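Local coordinates for protein Pre-mRNA-processing-splicing factor 8 (Cryptococcus gattii serotype B, PDB 6MWY) that is the Prp8 intein, which probably splices itself out of its host pre-mRNA splicing factor and is targeted by cisplatin, at residues 50-53 with 57-60; 107-112 with 142-147. All blocks are in the same frame, centred on the assembly; numbering follows the deposited sequence.

Contact 1 (50-53 with 57-60)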
ATOM      1  N   ARG A  50      -6.419  -7.524   2.265  1.00 58.87           N
ATOM      2  CA  ARG A  50      -6.398  -8.650   1.343  1.00 62.60           C
ATOM      3  C   ARG A  50      -5.506  -8.304   0.156  1.00 64.16           C
ATOM      4  O   ARG A  50      -5.696  -7.269  -0.492  1.00 67.68           O
ATOM      5  CB  ARG A  50      -7.818  -8.999   0.893  1.00 62.07           C
ATOM      6  CG  ARG A  50      -8.726  -9.498   2.021  1.00 68.57           C
ATOM      7  CD  ARG A  50     -10.095  -8.832   1.982  1.00 73.91           C
ATOM      8  NE  ARG A  50     -10.663  -8.832   0.638  1.00 67.78           N
ATOM      9  CZ  ARG A  50     -11.515  -7.914   0.193  1.00 67.37           C
ATOM     10  NH1 ARG A  50     -11.893  -6.919   0.984  1.00 70.60           N
ATOM     11  NH2 ARG A  50     -11.983  -7.988  -1.045  1.00 70.17           N
ATOM     12  N   LEU A  51      -4.519  -9.157  -0.105  1.00 65.49           N
ATOM     13  CA  LEU A  51      -3.615  -9.035  -1.237  1.00 59.56           C
ATOM     14  C   LEU A  51      -3.925 -10.126  -2.253  1.00 66.32           C
ATOM     15  O   LEU A  51      -4.628 -11.097  -1.962  1.00 63.46           O
ATOM     16  CB  LEU A  51      -2.154  -9.135  -0.784  1.00 61.29           C
ATOM     17  CG  LEU A  51      -1.797  -8.311   0.455  1.00 57.42           C
ATOM     18  CD1 LEU A  51      -0.365  -8.577   0.890  1.00 53.11           C
ATOM     19  CD2 LEU A  51      -2.020  -6.832   0.189  1.00 60.92           C
ATOM     20  N   LEU A  52      -3.381  -9.960  -3.455  1.00 66.90           N
ATOM     21  CA  LEU A  52      -3.567 -10.915  -4.540  1.00 69.86           C
ATOM     22  C   LEU A  52      -2.386 -11.873  -4.587  1.00 67.27           C
ATOM     23  O   LEU A  52      -1.230 -11.439  -4.598  1.00 64.59           O
ATOM     24  CB  LEU A  52      -3.716 -10.196  -5.881  1.00 59.87           C
ATOM     25  CG  LEU A  52      -4.978  -9.362  -6.091  1.00 69.58           C
ATOM     26  CD1 LEU A  52      -4.981  -8.739  -7.475  1.00 55.63           C
ATOM     27  CD2 LEU A  52      -6.211 -10.220  -5.894  1.00 63.99           C
ATOM     28  N   ARG A  53      -2.675 -13.172  -4.611  1.00 77.25           N
ATOM     29  CA  ARG A  53      -1.615 -14.143  -4.812  1.00 67.32           C
ATOM     30  C   ARG A  53      -1.182 -14.141  -6.277  1.00 64.64           C
ATOM     31  O   ARG A  53      -1.740 -13.430  -7.119  1.00 77.74           O
ATOM     32  CB  ARG A  53      -2.068 -15.540  -4.392  1.00 77.82           C
ATOM     33  CG  ARG A  53      -2.691 -15.606  -3.008  1.00 67.51           C
ATOM     34  CD  ARG A  53      -3.201 -17.007  -2.710  1.00 71.34           C
ATOM     35  NE  ARG A  53      -2.272 -17.778  -1.890  1.00 81.61           N
ATOM     36  CZ  ARG A  53      -2.528 -18.169  -0.646  1.00 77.77           C
ATOM     37  NH1 ARG A  53      -3.692 -17.869  -0.085  1.00 75.79           N
ATOM     38  NH2 ARG A  53      -1.627 -18.866   0.033  1.00 82.73           N
ATOM     39  N   SER A  57      -6.065 -15.323  -6.659  1.00 66.06           N
ATOM     40  CA  SER A  57      -6.891 -15.448  -5.469  1.00 76.48           C
ATOM     41  C   SER A  57      -6.359 -14.547  -4.358  1.00 79.08           C
ATOM     42  O   SER A  57      -5.249 -14.012  -4.430  1.00 73.46           O
ATOM     43  CB  SER A  57      -6.947 -16.903  -5.002  1.00 71.71           C
ATOM     44  OG  SER A  57      -5.655 -17.412  -4.735  1.00 83.61           O
ATOM     45  N   GLU A  58      -7.169 -14.377  -3.320  1.00 65.64           N
ATOM     46  CA  GLU A  58      -6.832 -13.447  -2.256  1.00 60.01           C
ATOM     47  C   GLU A  58      -6.109 -14.150  -1.111  1.00 63.09           C
ATOM     48  O   GLU A  58      -6.146 -15.374  -0.970  1.00 80.23           O
ATOM     49  CB  GLU A  58      -8.085 -12.750  -1.728  1.00 49.54           C
ATOM     50  CG  GLU A  58      -8.820 -11.916  -2.761  1.00 63.39           C
ATOM     51  CD  GLU A  58     -10.011 -11.196  -2.167  1.00 72.81           C
ATOM     52  OE1 GLU A  58     -10.239 -11.345  -0.948  1.00 72.69           O
ATOM     53  OE2 GLU A  58     -10.717 -10.486  -2.913  1.00 81.01           O
ATOM     54  N   ILE A  59      -5.438 -13.341  -0.295  1.00 68.59           N
ATOM     55  CA  ILE A  59      -4.763 -13.821   0.904  1.00 68.05           C
ATOM     56  C   ILE A  59      -4.674 -12.670   1.897  1.00 67.55           C
ATOM     57  O   ILE A  59      -4.385 -11.529   1.521  1.00 64.03           O
ATOM     58  CB  ILE A  59      -3.371 -14.396   0.572  1.00 67.26           C
ATOM     59  CG1 ILE A  59      -2.669 -14.892   1.839  1.00 73.32           C
ATOM     60  CG2 ILE A  59      -2.519 -13.364  -0.160  1.00 63.33           C
ATOM     61  CD1 ILE A  59      -1.318 -15.530   1.581  1.00 55.66           C
ATOM     62  N   LEU A  60      -4.948 -12.947   3.168  1.00 72.18           N
ATOM     63  CA  LEU A  60      -4.790 -11.919   4.186  1.00 68.67           C
ATOM     64  C   LEU A  60      -3.312 -11.617   4.398  1.00 71.53           C
ATOM     65  O   LEU A  60      -2.463 -12.509   4.314  1.00 66.10           O
ATOM     66  CB  LEU A  60      -5.442 -12.362   5.497  1.00 64.02           C
ATOM     67  CG  LEU A  60      -6.970 -12.441   5.502  1.00 68.81           C
ATOM     68  CD1 LEU A  60      -7.480 -12.863   6.870  1.00 67.12           C
ATOM     69  CD2 LEU A  60      -7.578 -11.109   5.092  1.00 78.46           C
TER
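A tight antiparallel hairpin, strands 50-52 and 58-60 with three residues in the bend, brings L51 opposite I59 as its hydrogen-bonded pair. L51 N gives its hydrogen to I59 O at 2.9 Å, and I59 N returns a more bent bond to L51 O. One step nearer the turn, R53 N meets S57 O at 2.7 Å, almost on the line of the carbonyl, and S57 N is in turn bound by the carboxylate of D55 in the bend. The non-hydrogen-bonded pairs, R50 with L60 and L52 with E58, flank the L51-I59 pair and put their side chains on the other face. There R50 and E58 form a salt bridge: E58 OE1 lies close to the guanidinium plane of R50, 3.0 Å from NE, whereas NE approaches OE1 from above the carboxylate plane, the two planes being 36° apart. A second link, R50 NH2 to E58 OE2, is weak at 3.4 Å. The arginine chain bends at chi2 and chi3 to reach the glutamate, and its CG rests 3.7 Å from CD2 of L60. In the all-beta fold expected of a Hint (intein) domain, the hairpin is joined to the rest of the chain by backbone bonds from R50 to H206 and from L52 to L204. L51 packs on Y203, and I59 on V64 and L70. On the face shared by L51 and I59, R53 runs past I59 at about a right angle. A bend at chi3 (99°) turns the R53 guanidinium so that CD1 of I59 sits over one face, offset toward the rim and 3.7 Å from CZ of R53. The aliphatic part joins in too, CG of R53 lying 3.6 Å from CG2 of I59, while CD of R53 passes beside the S57 hydroxyl.

Contact 2 (107-112 with 142-147)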
ATOM      1  N   HIS A 107       5.562   3.223   6.213  1.00 66.80           N
ATOM      2  CA  HIS A 107       5.173   2.558   4.977  1.00 65.47           C
ATOM      3  C   HIS A 107       5.381   3.491   3.793  1.00 65.20           C
ATOM      4  O   HIS A 107       5.188   4.706   3.895  1.00 60.48           O
ATOM      5  CB  HIS A 107       3.712   2.107   5.048  1.00 63.96           C
ATOM      6  CG  HIS A 107       3.253   1.352   3.841  1.00 56.28           C
ATOM      7  ND1 HIS A 107       3.502   0.007   3.663  1.00 61.78           N
ATOM      8  CD2 HIS A 107       2.564   1.752   2.745  1.00 55.52           C
ATOM      9  CE1 HIS A 107       2.986  -0.387   2.513  1.00 63.21           C
ATOM     10  NE2 HIS A 107       2.410   0.654   1.936  1.00 59.05           N
ATOM     11  N   ILE A 108       5.788   2.919   2.667  1.00 63.92           N
ATOM     12  CA  ILE A 108       6.101   3.682   1.465  1.00 55.60           C
ATOM     13  C   ILE A 108       4.912   3.608   0.520  1.00 63.99           C
ATOM     14  O   ILE A 108       4.415   2.517   0.214  1.00 65.65           O
ATOM     15  CB  ILE A 108       7.382   3.160   0.794  1.00 65.40           C
ATOM     16  CG1 ILE A 108       8.574   3.337   1.736  1.00 59.56           C
ATOM     17  CG2 ILE A 108       7.621   3.874  -0.533  1.00 54.28           C
ATOM     18  CD1 ILE A 108       9.872   2.771   1.209  1.00 56.97           C
ATOM     19  N   LEU A 109       4.444   4.772   0.077  1.00 60.66           N
ATOM     20  CA  LEU A 109       3.366   4.892  -0.889  1.00 62.61           C
ATOM     21  C   LEU A 109       3.955   5.110  -2.274  1.00 61.25           C
ATOM     22  O   LEU A 109       4.844   5.955  -2.452  1.00 76.61           O
ATOM     23  CB  LEU A 109       2.444   6.059  -0.534  1.00 51.51           C
ATOM     24  CG  LEU A 109       1.880   6.099   0.885  1.00 72.86           C
ATOM     25  CD1 LEU A 109       1.235   7.449   1.162  1.00 48.25           C
ATOM     26  CD2 LEU A 109       0.883   4.973   1.077  1.00 71.30           C
ATOM     27  N   SER A 110       3.455   4.348  -3.244  1.00 63.18           N
ATOM     28  CA  SER A 110       3.769   4.529  -4.658  1.00 63.99           C
ATOM     29  C   SER A 110       2.654   5.370  -5.268  1.00 60.77           C
ATOM     30  O   SER A 110       1.546   4.875  -5.497  1.00 62.70           O
ATOM     31  CB  SER A 110       3.898   3.176  -5.348  1.00 60.48           C
ATOM     32  OG  SER A 110       4.998   2.448  -4.833  1.00 69.49           O
ATOM     33  N   LEU A 111       2.939   6.646  -5.527  1.00 68.21           N
ATOM     34  CA  LEU A 111       1.943   7.620  -5.944  1.00 63.89           C
ATOM     35  C   LEU A 111       2.339   8.249  -7.278  1.00 63.29           C
ATOM     36  O   LEU A 111       3.464   8.094  -7.765  1.00 71.31           O
ATOM     37  CB  LEU A 111       1.772   8.709  -4.880  1.00 57.67           C
ATOM     38  CG  LEU A 111       1.574   8.300  -3.420  1.00 69.54           C
ATOM     39  CD1 LEU A 111       1.445   9.531  -2.542  1.00 69.00           C
ATOM     40  CD2 LEU A 111       0.353   7.414  -3.271  1.00 66.01           C
ATOM     41  N   TYR A 112       1.387   8.975  -7.863  1.00 72.50           N
ATOM     42  CA  TYR A 112       1.626   9.792  -9.041  1.00 72.77           C
ATOM     43  C   TYR A 112       1.430  11.254  -8.673  1.00 81.75           C
ATOM     44  O   TYR A 112       0.537  11.590  -7.892  1.00 77.17           O
ATOM     45  CB  TYR A 112       0.695   9.414 -10.189  1.00 72.54           C
ATOM     46  CG  TYR A 112       1.231   8.311 -11.064  1.00 78.09           C
ATOM     47  CD1 TYR A 112       2.216   8.567 -12.006  1.00 71.82           C
ATOM     48  CD2 TYR A 112       0.754   7.012 -10.949  1.00 89.26           C
ATOM     49  CE1 TYR A 112       2.713   7.562 -12.812  1.00 81.92           C
ATOM     50  CE2 TYR A 112       1.243   5.999 -11.750  1.00 75.56           C
ATOM     51  CZ  TYR A 112       2.222   6.280 -12.679  1.00 79.50           C
ATOM     52  OH  TYR A 112       2.713   5.275 -13.478  1.00 85.76           O
ATOM     53  N   ASP A 142       4.937   9.155   6.607  1.00 55.13           N
ATOM     54  CA  ASP A 142       5.242  10.293   7.474  1.00 72.67           C
ATOM     55  C   ASP A 142       5.437  11.574   6.667  1.00 74.07           C
ATOM     56  O   ASP A 142       4.827  12.612   6.962  1.00 74.80           O
ATOM     57  CB  ASP A 142       6.492   9.997   8.302  1.00 66.06           C
ATOM     58  CG  ASP A 142       6.165   9.503   9.696  1.00 81.62           C
ATOM     59  OD1 ASP A 142       5.159   9.967  10.272  1.00 82.02           O
ATOM     60  OD2 ASP A 142       6.919   8.654  10.215  1.00 73.76           O
ATOM     61  N   ASP A 143       6.309  11.521   5.658  1.00 79.21           N
ATOM     62  CA  ASP A 143       6.575  12.697   4.839  1.00 68.11           C
ATOM     63  C   ASP A 143       5.303  13.201   4.173  1.00 63.43           C
ATOM     64  O   ASP A 143       5.039  14.409   4.157  1.00 78.42           O
ATOM     65  CB  ASP A 143       7.644  12.376   3.794  1.00 62.20           C
ATOM     66  CG  ASP A 143       8.985  12.025   4.416  1.00 77.85           C
ATOM     67  OD1 ASP A 143       9.145  12.227   5.637  1.00 75.01           O
ATOM     68  OD2 ASP A 143       9.876  11.543   3.684  1.00 77.42           O
ATOM     69  N   PHE A 144       4.493  12.287   3.633  1.00 65.02           N
ATOM     70  CA  PHE A 144       3.238  12.692   3.008  1.00 75.71           C
ATOM     71  C   PHE A 144       2.292  13.315   4.026  1.00 73.88           C
ATOM     72  O   PHE A 144       1.546  14.247   3.702  1.00 77.75           O
ATOM     73  CB  PHE A 144       2.577  11.491   2.331  1.00 60.34           C
ATOM     74  CG  PHE A 144       1.372  11.850   1.513  1.00 61.64           C
ATOM     75  CD1 PHE A 144       0.107  11.860   2.080  1.00 58.99           C
ATOM     76  CD2 PHE A 144       1.506  12.187   0.176  1.00 60.02           C
ATOM     77  CE1 PHE A 144      -1.001  12.195   1.328  1.00 58.43           C
ATOM     78  CE2 PHE A 144       0.402  12.522  -0.581  1.00 55.73           C
ATOM     79  CZ  PHE A 144      -0.854  12.526  -0.004  1.00 62.63           C
ATOM     80  N   VAL A 145       2.298  12.802   5.259  1.00 67.94           N
ATOM     81  CA  VAL A 145       1.488  13.390   6.321  1.00 65.69           C
ATOM     82  C   VAL A 145       1.907  14.830   6.572  1.00 68.91           C
ATOM     83  O   VAL A 145       1.063  15.726   6.697  1.00 73.95           O
ATOM     84  CB  VAL A 145       1.593  12.540   7.601  1.00 53.20           C
ATOM     85  CG1 VAL A 145       1.280  13.382   8.831  1.00 55.23           C
ATOM     86  CG2 VAL A 145       0.652  11.351   7.530  1.00 65.99           C
ATOM     87  N   ARG A 146       3.215  15.080   6.635  1.00 75.43           N
ATOM     88  CA  ARG A 146       3.710  16.420   6.925  1.00 82.06           C
ATOM     89  C   ARG A 146       3.596  17.380   5.746  1.00 83.37           C
ATOM     90  O   ARG A 146       3.773  18.589   5.938  1.00 95.73           O
ATOM     91  CB  ARG A 146       5.162  16.349   7.381  1.00 78.95           C
ATOM     92  CG  ARG A 146       5.339  15.728   8.743  1.00 64.87           C
ATOM     93  CD  ARG A 146       6.738  15.990   9.228  1.00 76.53           C
ATOM     94  NE  ARG A 146       7.722  15.398   8.331  1.00 78.66           N
ATOM     95  CZ  ARG A 146       8.209  14.173   8.483  1.00 87.57           C
ATOM     96  NH1 ARG A 146       7.800  13.427   9.500  1.00 92.62           N
ATOM     97  NH2 ARG A 146       9.100  13.695   7.627  1.00 85.62           N
ATOM     98  N   LEU A 147       3.319  16.879   4.544  1.00 85.89           N
ATOM     99  CA  LEU A 147       3.144  17.741   3.386  1.00 74.36           C
ATOM    100  C   LEU A 147       1.937  18.659   3.582  1.00 71.94           C
ATOM    101  O   LEU A 147       0.942  18.265   4.199  1.00 87.12           O
ATOM    102  CB  LEU A 147       2.951  16.895   2.129  1.00 76.39           C
ATOM    103  CG  LEU A 147       4.138  16.690   1.183  1.00 84.85           C
ATOM    104  CD1 LEU A 147       5.459  16.660   1.936  1.00 87.65           C
ATOM    105  CD2 LEU A 147       3.946  15.415   0.372  1.00 74.63           C
TER
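Strand 108-113 meets helix 141-146 through L109 and L111, both of which lean on the one phenylalanine, F144, that the helix sends down toward the strand. At the start of the segment H107 is not part of this packing. Its ND1 is hydrogen-bonded to the backbone N of C44, and its sequence setting, T-x-x-H, matches the block B motif of inteins, where such a histidine lies beside the N-terminal splice junction. L109 comes next and points toward the helix. Its CD1 methyl stops 4.4 Å from CB of F144, meeting the root of the aromatic side chain, and the two CA atoms are 8.7 Å apart; I93 of strand 91-95, further across the sheet, touches L109 as well. Here the fold explains the layout: strand 135-140 is the antiparallel edge partner of 108-113 in a six-stranded sheet, with backbone bonds from L109 to I139 and from L111 to V137. The chain then turns straight into helix 141-146, which lies over the face carrying L109 and L111. S110, between them, faces the opposite way and hydrogen-bonds through OG to D138. L111 faces the helix again and reaches further along the phenyl group. CD1 of L111 lies 3.7 Å from CE2 and 3.8 Å from CD2 of F144, meeting the ring obliquely. With CG of F144 anti to its backbone N (chi1 -173°), the ring extends from the helix down to this methyl. Y155 meets the same ring edge-to-face, and I180 touches both F144 and L111, while L157 and I139 also pack on L111. This wholly apolar contact buries a modest 109 Å² between the two segments. Beyond L111, the ring of Y112 turns from the helix to meet F158 edge-to-face.

Contact 1 closes before contact 2 opens along the chain, and the two lie on opposite sides of the chain's centre. Their centres are 24 Å apart, and their nearest atoms come within about 8 Å without touching. The first is a local, partly solvent-facing hairpin held by backbone bonds and a salt bridge; the second is a fully buried helix-on-sheet packing between segments 30 residues apart. Of the two, contact 2 is the one tied to the probable splicing site: H107, which bears on the probable splice junction at C44, comes immediately before strand 108-113, whose leucines carry that packing.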